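PDB 5AH0: lipase from Pelosinus fermentans, which hydrolyses the synthetic polyester poly(butylene adipate-co-terephthalate) and, as a lipase of the alpha/beta-hydrolase fold, probably cleaves lipid esters as well. Local coordinates for residues H109-S114 with E378-L383; T157-P162 with L370-G375. One frame throughout, in Å; residues are numbered along the deposited sequence.

Contact 1: residues H109-S114 with E378-L383; sequences HLVAHS and EKLSQL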
loop_
_atom_site.group_PDB
_atom_site.type_symbol
_atom_site.label_atom_id
_atom_site.label_comp_id
_atom_site.label_asym_id
_atom_site.label_seq_id
_atom_site.Cartn_x
_atom_site.Cartn_y
_atom_site.Cartn_z
ATOM N N HIS A 109 14.439 3.324 -4.285
ATOM C CA HIS A 109 13.980 2.189 -3.482
ATOM C C HIS A 109 12.530 2.405 -3.088
ATOM O O HIS A 109 12.201 3.438 -2.502
ATOM C CB HIS A 109 14.790 2.024 -2.197
ATOM C CG HIS A 109 16.265 1.909 -2.403
ATOM N ND1 HIS A 109 16.857 0.779 -2.924
ATOM C CD2 HIS A 109 17.272 2.768 -2.117
ATOM C CE1 HIS A 109 18.166 0.956 -2.969
ATOM N NE2 HIS A 109 18.443 2.154 -2.485
ATOM N N LEU A 110 11.670 1.434 -3.366
ATOM C CA LEU A 110 10.292 1.525 -2.902
ATOM C C LEU A 110 10.128 0.774 -1.588
ATOM O O LEU A 110 10.397 -0.426 -1.504
ATOM C CB LEU A 110 9.321 1.003 -3.963
ATOM C CG LEU A 110 9.215 2.019 -5.098
ATOM C CD1 LEU A 110 8.647 1.425 -6.392
ATOM C CD2 LEU A 110 8.409 3.238 -4.629
ATOM N N VAL A 111 9.717 1.498 -0.552
ATOM C CA VAL A 111 9.386 0.890 0.732
ATOM C C VAL A 111 7.896 1.076 0.959
ATOM O O VAL A 111 7.384 2.206 0.980
ATOM C CB VAL A 111 10.192 1.505 1.906
ATOM C CG1 VAL A 111 9.755 0.916 3.216
ATOM C CG2 VAL A 111 11.705 1.301 1.697
ATOM N N ALA A 112 7.200 -0.044 1.097
ATOM C CA ALA A 112 5.757 -0.039 1.133
ATOM C C ALA A 112 5.235 -0.816 2.326
ATOM O O ALA A 112 5.835 -1.797 2.759
ATOM C CB ALA A 112 5.200 -0.618 -0.144
ATOM N N HIS A 113 4.098 -0.363 2.830
ATOM C CA HIS A 113 3.403 -0.995 3.928
ATOM C C HIS A 113 2.034 -1.416 3.439
ATOM O O HIS A 113 1.404 -0.709 2.649
ATOM C CB HIS A 113 3.287 -0.028 5.108
ATOM C CG HIS A 113 2.483 -0.549 6.259
ATOM N ND1 HIS A 113 1.249 -0.035 6.594
ATOM C CD2 HIS A 113 2.749 -1.505 7.177
ATOM C CE1 HIS A 113 0.785 -0.657 7.664
ATOM N NE2 HIS A 113 1.670 -1.564 8.031
ATOM N N SER A 114 1.586 -2.572 3.908
ATOM C CA SER A 114 0.233 -3.037 3.641
ATOM C C SER A 114 -0.039 -3.090 2.136
ATOM O O SER A 114 0.812 -3.555 1.376
ATOM C CB SER A 114 -0.766 -2.137 4.375
ATOM O OG SER A 114 -2.089 -2.555 4.147
ATOM N N GLU A 378 19.862 1.897 5.701
ATOM C CA GLU A 378 21.276 1.527 5.614
ATOM C C GLU A 378 21.443 0.295 4.747
ATOM O O GLU A 378 22.298 0.271 3.862
ATOM C CB GLU A 378 21.879 1.253 6.995
ATOM C CG GLU A 378 21.963 2.458 7.918
ATOM C CD GLU A 378 22.421 2.094 9.336
ATOM O OE1 GLU A 378 22.338 0.903 9.719
ATOM O OE2 GLU A 378 22.877 3.003 10.064
ATOM N N LYS A 379 20.610 -0.715 4.995
ATOM C CA LYS A 379 20.681 -1.957 4.242
ATOM C C LYS A 379 20.458 -1.666 2.760
ATOM O O LYS A 379 21.197 -2.151 1.895
ATOM C CB LYS A 379 19.656 -2.973 4.758
ATOM C CG LYS A 379 19.805 -4.367 4.140
ATOM C CD LYS A 379 19.180 -5.481 5.002
ATOM C CE LYS A 379 17.661 -5.434 4.971
ATOM N NZ LYS A 379 17.197 -5.597 3.568
ATOM N N LEU A 380 19.463 -0.833 2.481
ATOM C CA LEU A 380 19.089 -0.511 1.114
ATOM C C LEU A 380 20.178 0.288 0.409
ATOM O O LEU A 380 20.286 0.250 -0.812
ATOM C CB LEU A 380 17.772 0.262 1.095
ATOM C CG LEU A 380 16.566 -0.547 1.567
ATOM C CD1 LEU A 380 15.325 0.313 1.579
ATOM C CD2 LEU A 380 16.378 -1.751 0.661
ATOM N N SER A 381 20.985 1.003 1.182
ATOM C CA SER A 381 22.029 1.827 0.602
ATOM C C SER A 381 23.329 1.039 0.493
ATOM O O SER A 381 24.327 1.547 -0.003
ATOM C CB SER A 381 22.251 3.089 1.437
ATOM O OG SER A 381 22.936 2.787 2.639
ATOM N N GLN A 382 23.314 -0.199 0.977
ATOM C CA GLN A 382 24.487 -1.052 0.875
ATOM C C GLN A 382 24.377 -1.988 -0.326
ATOM O O GLN A 382 25.341 -2.668 -0.680
ATOM C CB GLN A 382 24.676 -1.842 2.168
ATOM C CG GLN A 382 25.205 -0.994 3.314
ATOM C CD GLN A 382 25.227 -1.733 4.643
ATOM O OE1 GLN A 382 25.037 -2.949 4.696
ATOM N NE2 GLN A 382 25.447 -0.995 5.727
ATOM N N LEU A 383 23.206 -1.995 -0.962
ATOM C CA LEU A 383 22.979 -2.788 -2.166
ATOM C C LEU A 383 23.832 -2.253 -3.300
ATOM O O LEU A 383 23.841 -1.052 -3.551
ATOM C CB LEU A 383 21.500 -2.773 -2.563
ATOM C CG LEU A 383 20.495 -3.442 -1.610
ATOM C CD1 LEU A 383 19.085 -3.017 -1.933
ATOM C CD2 LEU A 383 20.588 -4.944 -1.693
#

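Contact 2: residues T157-P162 with L370-G375; sequences TTIASP and LSWYKG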
loop_
_atom_site.group_PDB
_atom_site.type_symbol
_atom_site.label_atom_id
_atom_site.label_comp_id
_atom_site.label_asym_id
_atom_site.label_seq_id
_atom_site.Cartn_x
_atom_site.Cartn_y
_atom_site.Cartn_z
ATOM N N THR A 157 10.752 -3.107 -0.825
ATOM C CA THR A 157 10.557 -3.652 0.500
ATOM C C THR A 157 9.089 -3.539 0.830
ATOM O O THR A 157 8.525 -2.449 0.756
ATOM C CB THR A 157 11.371 -2.912 1.554
ATOM O OG1 THR A 157 12.762 -3.038 1.255
ATOM C CG2 THR A 157 11.102 -3.490 2.954
ATOM N N THR A 158 8.453 -4.657 1.167
ATOM C CA THR A 158 7.054 -4.602 1.556
ATOM C C THR A 158 6.906 -5.074 2.987
ATOM O O THR A 158 7.603 -5.980 3.446
ATOM C CB THR A 158 6.137 -5.417 0.622
ATOM O OG1 THR A 158 6.351 -6.815 0.827
ATOM C CG2 THR A 158 6.398 -5.043 -0.847
ATOM N N ILE A 159 6.038 -4.381 3.708
ATOM C CA ILE A 159 5.841 -4.618 5.119
ATOM C C ILE A 159 4.384 -4.858 5.407
ATOM O O ILE A 159 3.552 -3.986 5.136
ATOM C CB ILE A 159 6.315 -3.430 5.943
ATOM C CG1 ILE A 159 7.747 -3.066 5.557
ATOM C CG2 ILE A 159 6.182 -3.739 7.446
ATOM C CD1 ILE A 159 8.273 -1.853 6.280
ATOM N N ALA A 160 4.088 -6.032 5.956
ATOM C CA ALA A 160 2.723 -6.436 6.266
ATOM C C ALA A 160 1.813 -6.353 5.051
ATOM O O ALA A 160 0.658 -5.940 5.158
ATOM C CB ALA A 160 2.168 -5.573 7.392
ATOM N N SER A 161 2.323 -6.765 3.897
ATOM C CA SER A 161 1.544 -6.675 2.668
ATOM C C SER A 161 0.772 -7.951 2.349
ATOM O O SER A 161 1.276 -9.051 2.562
ATOM C CB SER A 161 2.458 -6.318 1.502
ATOM O OG SER A 161 2.918 -4.991 1.651
ATOM N N PRO A 162 -0.454 -7.798 1.822
ATOM C CA PRO A 162 -1.327 -8.911 1.440
ATOM C C PRO A 162 -1.063 -9.400 0.009
ATOM O O PRO A 162 -1.866 -9.180 -0.914
ATOM C CB PRO A 162 -2.727 -8.303 1.556
ATOM C CG PRO A 162 -2.510 -6.845 1.162
ATOM C CD PRO A 162 -1.114 -6.490 1.652
ATOM N N LEU A 370 12.110 4.539 14.757
ATOM C CA LEU A 370 12.863 5.348 13.819
ATOM C C LEU A 370 14.184 4.653 13.528
ATOM O O LEU A 370 14.650 4.594 12.381
ATOM C CB LEU A 370 13.093 6.756 14.376
ATOM C CG LEU A 370 14.157 7.598 13.670
ATOM C CD1 LEU A 370 13.815 7.712 12.201
ATOM C CD2 LEU A 370 14.235 8.990 14.295
ATOM N N SER A 371 14.783 4.127 14.585
ATOM C CA SER A 371 16.049 3.435 14.474
ATOM C C SER A 371 15.892 2.181 13.611
ATOM O O SER A 371 16.785 1.848 12.838
ATOM C CB SER A 371 16.571 3.096 15.865
ATOM O OG SER A 371 17.756 2.339 15.801
ATOM N N TRP A 372 14.756 1.492 13.717
ATOM C CA TRP A 372 14.525 0.317 12.867
ATOM C C TRP A 372 14.507 0.685 11.376
ATOM O O TRP A 372 15.124 0.009 10.550
ATOM C CB TRP A 372 13.221 -0.366 13.232
ATOM C CG TRP A 372 12.981 -1.690 12.527
ATOM C CD1 TRP A 372 13.308 -2.931 12.992
ATOM C CD2 TRP A 372 12.358 -1.898 11.250
ATOM N NE1 TRP A 372 12.920 -3.894 12.093
ATOM C CE2 TRP A 372 12.343 -3.287 11.012
ATOM C CE3 TRP A 372 11.826 -1.043 10.280
ATOM C CZ2 TRP A 372 11.811 -3.844 9.848
ATOM C CZ3 TRP A 372 11.293 -1.597 9.125
ATOM C CH2 TRP A 372 11.295 -2.984 8.916
ATOM N N TYR A 373 13.797 1.759 11.044
ATOM C CA TYR A 373 13.733 2.239 9.665
ATOM C C TYR A 373 15.074 2.792 9.187
ATOM O O TYR A 373 15.410 2.673 8.009
ATOM C CB TYR A 373 12.626 3.289 9.514
ATOM C CG TYR A 373 11.280 2.635 9.300
ATOM C CD1 TYR A 373 10.885 2.237 8.029
ATOM C CD2 TYR A 373 10.419 2.372 10.371
ATOM C CE1 TYR A 373 9.665 1.615 7.811
ATOM C CE2 TYR A 373 9.187 1.747 10.158
ATOM C CZ TYR A 373 8.823 1.375 8.870
ATOM O OH TYR A 373 7.617 0.760 8.627
ATOM N N LYS A 374 15.845 3.385 10.096
ATOM C CA LYS A 374 17.205 3.803 9.761
ATOM C C LYS A 374 18.021 2.570 9.350
ATOM O O LYS A 374 18.745 2.592 8.353
ATOM C CB LYS A 374 17.851 4.531 10.938
ATOM C CG LYS A 374 19.262 5.015 10.716
ATOM C CD LYS A 374 19.634 5.959 11.850
ATOM C CE LYS A 374 21.045 6.517 11.714
ATOM N NZ LYS A 374 22.064 5.450 11.823
ATOM N N GLY A 375 17.876 1.491 10.114
ATOM C CA GLY A 375 18.535 0.240 9.802
ATOM C C GLY A 375 18.164 -0.270 8.427
ATOM O O GLY A 375 19.021 -0.732 7.675
#

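Contact 1: residues H109-S114 with E378-L383
His109 on strand 108-113 and Leu380 in the final turn of helix 370-380 make the closest backbone approach between 109-114 and 378-383, with their CA atoms 7.4 Å apart. The contact belongs to the alpha/beta-hydrolase fold: the last helix of the chain packs on the parallel sheet, against the strand that leads to Ser114. A CH-pi interaction carries it. Leu380 CB stands 4.0 Å from the centroid of the His109 imidazole, only 2° off the ring normal. In His109, chi1 of -55° sets CG beside the backbone N and chi2 of -73° turns the ring face to Leu380. Leu380 O comes within 3.1 Å of His109 NE2, but it stands well out of the ring plane, on the side of Leu380 CB and beyond the ring's rim, and the angle is too poor for a hydrogen bond. The ring nitrogens are satisfied from other directions, ND1 by Ser155 OG and NE2 by Asn2 OD1, so the imidazole is held at two points and its rotation is fixed. Leu383 adds a more distant, oblique touch, its CD1 lying 4.2 Å from His109 CE1. Two residues further along the same face of the strand, Val111 CG2 meets Leu380 CD1 at 3.8 Å.

Contact 2: residues T157-P162 with L370-G375
This is a small, buried, apolar contact at the C-terminal end of strand 153-159, where Ile159 points toward the first turns of helix 370-380 on one face of the parallel sheet of the alpha/beta-hydrolase fold. One methyl group does the touching. Ile159 CD1 reaches a pair of consecutive aromatic residues, Trp372 and Tyr373, and lies oblique to both rings. It is 4.2 Å from Trp372 CZ3 on the benzo ring, and 4.0 Å from Tyr373 CE1. The shape of the Ile159 side chain accounts for this reach: CD1 is anti to CA (chi2 177°), which extends the chain and puts the methyl group at full reach from the strand.

The two aromatic residues themselves pack edge-to-face. The benzo edge of Trp372 stands on the Tyr373 ring, with CE3 3.6 Å above the plane and over its centre. Trp372 CG is anti to its backbone N (chi1 -173°), whereas Tyr373 CG lies anti to the carbonyl carbon (chi1 -84°), and the two rings thus meet although they start from adjacent positions. Trp372 also meets Tyr262 of the neighbouring strand edge-to-face. The phenol of Tyr373 is anchored by a hydrogen bond to Ala360 O, in the loop that also contains His357, and Ile159 itself touches Ala360. The methyl group packs against the anchored oxygen at van der Waals distance, Ile159 CD1 being 3.6 Å from Tyr373 OH.

In the fold
The two contacts hang on the same helix, 370-380, with contact 2 near its start and contact 1 at its end, and on neighbouring strands of the sheet; their centres are about 8 Å apart. They meet at the strand ends, where Ser114 N lies 2.7 Å from Ile159 O and Ser114 O 2.6 Å from Ser161 OG, both probable hydrogen bonds. Ser114 follows strand 108-113 in the tight turn expected of a nucleophile elbow, and its OG is hydrogen-bonded to His357 NE2, consistent with a serine-histidine catalytic pair. The zinc ligands Asp56, His76, His82 and Asp233 belong to neither contact.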